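Lon211 (Mycobacterium tuberculosis, PDB 6VBK) forms the N-terminal domain of the ATP-dependent Lon protease and probably helps to recognise and bind protein substrates for degradation. Local coordinates at the interface of chains A and B. Coordinates in Å, arbitrary orientation; residue numbers count along the deposited sequence, not the author numbering. Chains: chain A/B, Lon211.

The interface of chains A and B. Residues chain A 87-89; chain B 9-11.
B:Thr11 meets the backbone of A:Glu88 and A:Gly89 where two strands from separate copies run antiparallel. The hydroxyl B:Thr11 OG1 lies 3.2 Å from A:Glu88 O and makes a weak hydrogen bond to that carbonyl. The same OG1 also lies close to A:Gly89 CA. The hydroxyl sits anti to the carbonyl carbon of its own residue (chi1 -75°), which turns it towards chain A.

A water bridges the chains, between A:Gln87 NE2 and B:Thr11 N. B:Thr11 N lies 2.7 Å from this water, with an angle of 159° at the hydrogen. The side-chain amide nitrogen NE2 of A:Gln87 is 3.0 Å from the same water, in a more bent bond. The water also lies 2.4 Å from A:Glu88 O, which is very short and therefore doubtful.

Other contacts are by packing. The side chain of A:Gln87 runs out extended and carries its amide to the flank of B:Glu10. A:Gln87 NE2 lies 3.8 Å from CG, a methylene carbon of B:Glu10. The two side chains cross at about a right angle, and their amide and carboxylate planes are turned 44° apart. B:Ser9 adds a backbone contact, its O 3.3 Å from A:Gly89 CA.

A:Gly89 pairs with B:Glu10 in an antiparallel bridge. The patch joins strand 79-90 of chain A to the start of strand 9-19 of chain B. It buries 121 Å² in all. It is part of an interface that is not an exact two-fold, and the contact may reflect crystal packing.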
loop_
_atom_site.group_PDB
_atom_site.type_symbol
_atom_site.label_atom_id
_atom_site.label_comp_id
_atom_site.label_asym_id
_atom_site.label_seq_id
_atom_site.Cartn_x
_atom_site.Cartn_y
_atom_site.Cartn_z
ATOM N N GLN A 87 -7.498 2.567 -1.702
ATOM C CA GLN A 87 -6.438 2.037 -0.860
ATOM C C GLN A 87 -5.227 2.946 -0.989
ATOM O O GLN A 87 -5.000 3.549 -2.041
ATOM C CB GLN A 87 -6.091 0.598 -1.273
ATOM C CG GLN A 87 -4.866 -0.012 -0.622
ATOM C CD GLN A 87 -4.517 -1.359 -1.226
ATOM O OE1 GLN A 87 -5.316 -1.948 -1.957
ATOM N NE2 GLN A 87 -3.320 -1.851 -0.931
ATOM N N GLU A 88 -4.469 3.052 0.097
ATOM C CA GLU A 88 -3.217 3.792 0.112
ATOM C C GLU A 88 -2.071 2.836 0.409
ATOM O O GLU A 88 -2.190 1.956 1.267
ATOM C CB GLU A 88 -3.248 4.923 1.142
ATOM C CG GLU A 88 -4.162 6.071 0.755
ATOM C CD GLU A 88 -4.155 7.191 1.772
ATOM O OE1 GLU A 88 -4.415 8.350 1.383
ATOM O OE2 GLU A 88 -3.886 6.915 2.959
ATOM N N GLY A 89 -0.968 3.008 -0.313
ATOM C CA GLY A 89 0.197 2.167 -0.135
ATOM C C GLY A 89 1.494 2.922 -0.337
ATOM O O GLY A 89 1.524 4.152 -0.234
ATOM N N SER B 9 2.935 -1.468 -2.714
ATOM C CA SER B 9 2.968 -2.333 -1.547
ATOM C C SER B 9 1.793 -2.021 -0.625
ATOM O O SER B 9 1.248 -0.915 -0.623
ATOM C CB SER B 9 4.289 -2.176 -0.795
ATOM O OG SER B 9 5.384 -2.573 -1.603
ATOM N N GLU B 10 1.408 -3.019 0.162
ATOM C CA GLU B 10 0.272 -2.879 1.063
ATOM C C GLU B 10 0.677 -2.106 2.312
ATOM O O GLU B 10 1.792 -2.254 2.819
ATOM C CB GLU B 10 -0.269 -4.257 1.442
ATOM C CG GLU B 10 -1.784 -4.360 1.430
ATOM C CD GLU B 10 -2.269 -5.792 1.549
ATOM O OE1 GLU B 10 -1.433 -6.714 1.443
ATOM O OE2 GLU B 10 -3.484 -5.996 1.748
ATOM N N THR B 11 -0.238 -1.272 2.804
ATOM C CA THR B 11 -0.009 -0.471 4.001
ATOM C C THR B 11 -0.774 -1.082 5.169
ATOM O O THR B 11 -2.001 -1.216 5.112
ATOM C CB THR B 11 -0.434 0.982 3.786
ATOM O OG1 THR B 11 0.531 1.647 2.961
ATOM C CG2 THR B 11 -0.544 1.711 5.117
HETATM O O HOH W 1 -2.495 -0.425 1.553
#